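Local coordinates for MarR Like Protein, TVG0766549 (Thermoplasma volcanium, PDB 3LFK) that is of unknown function but has the winged helix-turn-helix fold of MarR-like transcriptional regulators and so may bind DNA, at residues K71-M74 with D75-F78; I103-R106 with D107-R111; L112-M115 with K116-K119. All coordinates share one frame; numbering follows the deposited sequence.

Contact 1: K71-M74 with D75-F78; sequences KNLM and DYGF
Y76 lays one face of its ring over the backbone of N72, whose carbonyl oxygen stands 3.1 Å above the ring plane and is displaced toward the rim. That same oxygen takes the amide of Y76, with N72 O to Y76 N at 2.9 Å, so both the ring and the N-H of one residue converge on it. Farther out along the ring, N72 CB comes to 4.0 Å from Y76 CZ. L73 touches the tyrosine through one methyl branch, CD2 lying 4.1 Å from Y76 CD2. With chi1 at -69°, D75 carries its carboxylate anti to its own carbonyl carbon, back along the helix beside K71 O; a water donates to both N72 OD1 (2.8 Å) and D75 OD2, bridging two side-chain oxygens too far apart to touch. D75 OD2 also accepts from the backbone N of A8.

The second shell is the helix end itself. G77 has a positive phi of 95°, and F78 N to L73 O at 2.9 Å with G77 N to M74 O at 3.0 Å makes a Schellman motif; G77 N adds a weak bond to L73 O. The turn brings Y76 CB over a face of the F78 ring, 3.9 Å above its plane.

The cap closes helix 66-76 just before strand 79-84, which pairs with 87-92 in a hairpin consistent with the wing of a winged helix-turn-helix. L73 packs on L41 and F78 on L42 of helix 36-47, while Y76 OH is hydrogen-bonded to E38 OE1 of that helix and its ring meets K11 in a cation-pi contact; G77 and F78 are tied to T93, beyond strand 87-92.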
# COMPACT_ATOMS: atom_id res chain seq x y z
N LYS A 71 9.56 -5.75 1.54
CA LYS A 71 10.64 -5.38 0.63
C LYS A 71 10.10 -5.11 -0.76
O LYS A 71 10.61 -4.24 -1.44
CB LYS A 71 11.72 -6.46 0.57
CG LYS A 71 12.60 -6.43 1.81
CD LYS A 71 13.69 -7.51 1.72
CE LYS A 71 13.91 -8.17 3.06
NZ LYS A 71 14.91 -9.27 2.96
N ASN A 72 9.09 -5.86 -1.19
CA ASN A 72 8.50 -5.55 -2.50
C ASN A 72 7.85 -4.16 -2.48
O ASN A 72 8.02 -3.38 -3.42
CB ASN A 72 7.47 -6.62 -2.89
CG ASN A 72 8.13 -7.85 -3.46
OD1 ASN A 72 8.94 -7.75 -4.37
ND2 ASN A 72 7.79 -9.02 -2.93
N LEU A 73 7.12 -3.82 -1.42
CA LEU A 73 6.50 -2.50 -1.35
C LEU A 73 7.55 -1.42 -1.35
O LEU A 73 7.31 -0.34 -1.89
CB LEU A 73 5.62 -2.36 -0.10
CG LEU A 73 4.43 -3.32 -0.07
CD1 LEU A 73 3.65 -3.03 1.20
CD2 LEU A 73 3.53 -3.15 -1.27
N MET A 74 8.70 -1.69 -0.73
CA MET A 74 9.79 -0.71 -0.74
C MET A 74 10.38 -0.57 -2.14
O MET A 74 10.63 0.57 -2.59
CB MET A 74 10.85 -1.11 0.29
CG MET A 74 10.28 -1.05 1.68
SD MET A 74 11.51 -1.70 2.92
CE MET A 74 11.93 -3.08 2.34
N ASP A 75 10.61 -1.69 -2.80
CA ASP A 75 11.16 -1.68 -4.15
C ASP A 75 10.19 -0.94 -5.10
O ASP A 75 10.61 -0.25 -6.00
CB ASP A 75 11.35 -3.09 -4.68
CG ASP A 75 12.46 -3.85 -3.98
OD1 ASP A 75 13.22 -3.25 -3.18
OD2 ASP A 75 12.55 -5.07 -4.23
N TYR A 76 8.88 -1.08 -4.87
CA TYR A 76 7.90 -0.40 -5.74
C TYR A 76 7.88 1.11 -5.54
O TYR A 76 7.34 1.84 -6.36
CB TYR A 76 6.46 -0.88 -5.46
CG TYR A 76 6.19 -2.33 -5.69
CD1 TYR A 76 6.90 -3.08 -6.59
CD2 TYR A 76 5.16 -2.96 -4.98
CE1 TYR A 76 6.62 -4.42 -6.81
CE2 TYR A 76 4.85 -4.29 -5.18
CZ TYR A 76 5.57 -5.03 -6.09
OH TYR A 76 5.27 -6.35 -6.31
N GLY A 77 8.41 1.57 -4.41
CA GLY A 77 8.41 2.98 -4.09
C GLY A 77 7.24 3.40 -3.20
O GLY A 77 6.95 4.58 -3.04
N PHE A 78 6.60 2.42 -2.57
CA PHE A 78 5.42 2.70 -1.73
C PHE A 78 5.66 2.80 -0.24
O PHE A 78 4.80 3.29 0.51
CB PHE A 78 4.32 1.65 -1.96
CG PHE A 78 3.80 1.58 -3.38
CD1 PHE A 78 3.95 2.65 -4.27
CD2 PHE A 78 3.13 0.43 -3.82
CE1 PHE A 78 3.44 2.55 -5.58
CE2 PHE A 78 2.62 0.33 -5.12
CZ PHE A 78 2.77 1.40 -6.01
O HOH W 1 11.66 -7.38 -3.77

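Contact 2: I103-R106 with D107-R111; sequences IRVR and DEELR
Two successive turns of the long helix 94-116 meet here, held by regular i to i+4 backbone bonds and by a salt bridge between sequence neighbours, R106 and D107. NE and NH2 of the arginine both turn to one oxygen, D107 OD1, at 3.2 Å from NE and 2.9 Å from NH2. This oxygen lies within 6° of the guanidinium plane, but the carboxylate is turned 40° against that plane, and both nitrogens approach OD1 from one face of it, NH2 on the syn side and NE on the anti side. A bend at chi3 (69°) swings the guanidinium round to reach the adjacent residue. D107 runs next to I103 in the same direction, with OD2 3.7 Å from I103 CG2; D107 N donates to I103 O at 2.9 Å. At another part of the helix surface, V105 CG1 lies 3.8 Å from E109 CD, while E109 CG sits 3.1 Å from V105 O.

R106 NH1 is hydrogen-bonded to N31 OD1, so the arginine links D107 to the loop preceding helix 36-47. I103 packs on L28, N31 and M34 of the same connection, and R104 reaches L43 and K46 on helix 36-47.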
# COMPACT_ATOMS: atom_id res chain seq x y z
N ILE A 103 -7.09 2.41 -3.60
CA ILE A 103 -7.60 1.06 -3.45
C ILE A 103 -8.69 1.03 -2.38
O ILE A 103 -9.73 0.38 -2.58
CB ILE A 103 -6.45 0.08 -3.07
CG1 ILE A 103 -5.51 -0.09 -4.28
CG2 ILE A 103 -7.01 -1.29 -2.63
CD1 ILE A 103 -4.20 -0.87 -3.97
N ARG A 104 -8.47 1.74 -1.28
CA ARG A 104 -9.47 1.78 -0.19
C ARG A 104 -10.78 2.36 -0.71
O ARG A 104 -11.85 1.83 -0.42
CB ARG A 104 -8.98 2.64 0.97
CG ARG A 104 -7.95 1.98 1.86
CD ARG A 104 -7.65 2.89 3.04
NE ARG A 104 -8.80 3.03 3.94
CZ ARG A 104 -8.89 3.91 4.92
NH1 ARG A 104 -7.90 4.77 5.15
NH2 ARG A 104 -9.97 3.94 5.70
N VAL A 105 -10.68 3.45 -1.44
CA VAL A 105 -11.90 4.08 -1.98
C VAL A 105 -12.60 3.18 -2.98
O VAL A 105 -13.84 3.03 -2.93
CB VAL A 105 -11.56 5.43 -2.62
CG1 VAL A 105 -12.76 5.96 -3.40
CG2 VAL A 105 -11.15 6.41 -1.52
N ARG A 106 -11.85 2.54 -3.88
CA ARG A 106 -12.48 1.63 -4.84
C ARG A 106 -13.21 0.52 -4.08
O ARG A 106 -14.36 0.16 -4.39
CB ARG A 106 -11.42 1.00 -5.76
CG ARG A 106 -11.96 -0.04 -6.74
CD ARG A 106 -10.83 -0.95 -7.18
NE ARG A 106 -10.37 -1.78 -6.07
CZ ARG A 106 -9.20 -2.40 -6.02
NH1 ARG A 106 -8.34 -2.27 -7.02
NH2 ARG A 106 -8.89 -3.15 -4.98
N ASP A 107 -12.53 -0.04 -3.07
CA ASP A 107 -13.13 -1.12 -2.29
C ASP A 107 -14.40 -0.67 -1.57
O ASP A 107 -15.39 -1.41 -1.53
CB ASP A 107 -12.12 -1.66 -1.27
CG ASP A 107 -10.99 -2.44 -1.91
OD1 ASP A 107 -11.06 -2.73 -3.13
OD2 ASP A 107 -10.04 -2.79 -1.17
N GLU A 108 -14.36 0.52 -1.00
CA GLU A 108 -15.52 1.05 -0.27
C GLU A 108 -16.68 1.36 -1.21
O GLU A 108 -17.84 1.16 -0.85
CB GLU A 108 -15.09 2.29 0.50
CG GLU A 108 -16.18 3.01 1.29
CD GLU A 108 -16.93 2.12 2.26
OE1 GLU A 108 -16.30 1.25 2.90
OE2 GLU A 108 -18.17 2.30 2.39
N GLU A 109 -16.39 1.87 -2.41
CA GLU A 109 -17.46 2.14 -3.37
C GLU A 109 -18.18 0.84 -3.70
O GLU A 109 -19.41 0.80 -3.85
CB GLU A 109 -16.90 2.78 -4.65
CG GLU A 109 -16.31 4.14 -4.39
CD GLU A 109 -15.69 4.79 -5.60
OE1 GLU A 109 -15.03 4.07 -6.38
OE2 GLU A 109 -15.84 6.02 -5.77
N LEU A 110 -17.42 -0.25 -3.81
CA LEU A 110 -18.04 -1.53 -4.10
C LEU A 110 -18.87 -2.01 -2.91
O LEU A 110 -19.93 -2.61 -3.09
CB LEU A 110 -16.97 -2.57 -4.45
CG LEU A 110 -17.44 -4.02 -4.59
CD1 LEU A 110 -18.57 -4.11 -5.62
CD2 LEU A 110 -16.27 -4.89 -5.01
N ARG A 111 -18.38 -1.78 -1.70
CA ARG A 111 -19.10 -2.20 -0.49
C ARG A 111 -20.42 -1.44 -0.38
O ARG A 111 -21.44 -2.02 -0.00
CB ARG A 111 -18.23 -1.93 0.74
CG ARG A 111 -18.92 -2.16 2.08
CD ARG A 111 -17.97 -1.79 3.22
NE ARG A 111 -18.66 -1.61 4.49
CZ ARG A 111 -19.27 -2.59 5.16
NH1 ARG A 111 -19.28 -3.82 4.68
NH2 ARG A 111 -19.87 -2.32 6.32

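Contact 3: L112-M115 with K116-K119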
# COMPACT_ATOMS: atom_id res chain seq x y z
N LEU A 112 -20.38 -0.14 -0.71
CA LEU A 112 -21.59 0.68 -0.64
C LEU A 112 -22.60 0.22 -1.68
O LEU A 112 -23.81 0.12 -1.41
CB LEU A 112 -21.26 2.15 -0.84
CG LEU A 112 -22.44 3.13 -0.95
CD1 LEU A 112 -23.21 3.13 0.36
CD2 LEU A 112 -21.91 4.52 -1.27
N LYS A 113 -22.12 -0.05 -2.88
CA LYS A 113 -22.99 -0.52 -3.96
C LYS A 113 -23.70 -1.80 -3.57
O LYS A 113 -24.91 -1.94 -3.77
CB LYS A 113 -22.16 -0.76 -5.22
CG LYS A 113 -22.93 -1.26 -6.42
CD LYS A 113 -22.01 -1.32 -7.63
CE LYS A 113 -22.75 -1.66 -8.91
NZ LYS A 113 -23.23 -3.06 -8.93
N GLU A 114 -22.96 -2.74 -2.99
CA GLU A 114 -23.50 -4.02 -2.57
C GLU A 114 -24.46 -3.88 -1.40
O GLU A 114 -25.43 -4.64 -1.29
CB GLU A 114 -22.36 -4.97 -2.21
CG GLU A 114 -21.60 -5.45 -3.42
CD GLU A 114 -20.46 -6.39 -3.07
OE1 GLU A 114 -19.93 -7.04 -4.00
OE2 GLU A 114 -20.08 -6.45 -1.88
N MET A 115 -24.19 -2.92 -0.52
CA MET A 115 -25.05 -2.68 0.63
C MET A 115 -26.40 -2.15 0.13
O MET A 115 -27.45 -2.56 0.61
CB MET A 115 -24.41 -1.65 1.56
CG MET A 115 -25.20 -1.40 2.82
SD MET A 115 -24.42 -0.16 3.85
CE MET A 115 -22.99 -1.07 4.40
N LYS A 116 -26.35 -1.26 -0.86
CA LYS A 116 -27.57 -0.67 -1.42
C LYS A 116 -28.49 -1.65 -2.13
O LYS A 116 -29.69 -1.40 -2.26
CB LYS A 116 -27.22 0.48 -2.37
CG LYS A 116 -26.78 1.75 -1.67
CD LYS A 116 -26.29 2.78 -2.67
CE LYS A 116 -25.90 4.08 -1.99
NZ LYS A 116 -25.32 5.05 -2.95
N GLN A 117 -27.93 -2.78 -2.56
CA GLN A 117 -28.70 -3.79 -3.27
C GLN A 117 -29.58 -4.66 -2.36
O GLN A 117 -30.53 -5.27 -2.83
CB GLN A 117 -27.74 -4.66 -4.07
CG GLN A 117 -26.96 -3.87 -5.12
CD GLN A 117 -25.87 -4.68 -5.80
OE1 GLN A 117 -25.30 -4.25 -6.81
NE2 GLN A 117 -25.57 -5.86 -5.25
N LYS A 118 -29.28 -4.68 -1.07
CA LYS A 118 -30.03 -5.50 -0.12
C LYS A 118 -31.46 -5.04 0.17
O LYS A 118 -32.36 -5.87 0.33
CB LYS A 118 -29.27 -5.58 1.21
CG LYS A 118 -27.81 -5.99 1.06
CD LYS A 118 -27.06 -5.75 2.37
CE LYS A 118 -25.54 -5.90 2.22
NZ LYS A 118 -24.84 -5.59 3.50
N LYS A 119 -31.66 -3.73 0.25
CA LYS A 119 -32.97 -3.13 0.54
C LYS A 119 -32.95 -1.74 -0.11
O LYS A 119 -32.02 -0.96 0.12
CB LYS A 119 -33.14 -2.99 2.06
CG LYS A 119 -34.42 -2.29 2.53
CD LYS A 119 -35.61 -3.24 2.61
CE LYS A 119 -36.81 -2.56 3.24
NZ LYS A 119 -37.98 -3.48 3.42
O HOH W 2 -25.52 -6.92 -2.78
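K116 runs extended back alongside L112, one turn earlier in the chain. Its CB stands 3.6 Å from L112 O, and CG is closer to that oxygen at 3.4 Å, brought there by a chi1 of -75° that sets CG anti to the carbonyl carbon of K116. CD still passes near L112 O; beyond it, CE comes to 3.7 Å from L112 CD1 and equally near CG, meeting the branch point of the leucine. At the tip, NZ lies 3.8 Å from L112 CD2. The extended lysine thus crosses the leucine at a slant, its CE and NZ end against the leucine branch. Beneath this pair, K116 N donates to L112 O, the last of the normal i to i+4 bonds in this run.

Beyond it the backbone bonding loses its regularity. Q117 N makes only weak bonds to K113 O and E114 O. K118 N donates to M115 O at 3.3 Å, three residues back, from 57° out of the carbonyl plane rather than on a lone pair. The Q117 side chain spans the same step: OE1 accepts from K113 NZ at 3.2 Å, with a C=O...N angle of 166° and the lysine bent at chi4 to bring its amine in. A water accepts from Q117 NE2 and donates to E114 O, 2.7 Å from each.

All eight residues are exposed. The change from i to i+4 toward i to i+3 bonds is usual where a helix gives way to irregular chain, here at the exposed far part of helix 94-116.

Overall arrangement
Contact 1 is partly buried and packed against helix 36-47, whereas contacts 2 and 3 are surface contacts that use helix 94-116, the second running into the loop that follows; their segments adjoin, with centres 13 Å apart. Contact 1 is on the opposite side of the chain's centre, 22 Å from contact 2 and 35 Å from contact 3, centre to centre. Its chemistry mixes aromatic and apolar packing with a water-bridged polar edge and a well-formed helix cap. Contact 2 adds a salt bridge to regular helix bonds, and one flank still meets the body of the fold. Contact 3 relies on lysine, glutamine and water where the regular bonding gives out, in contrast to the defined Schellman ending of contact 1.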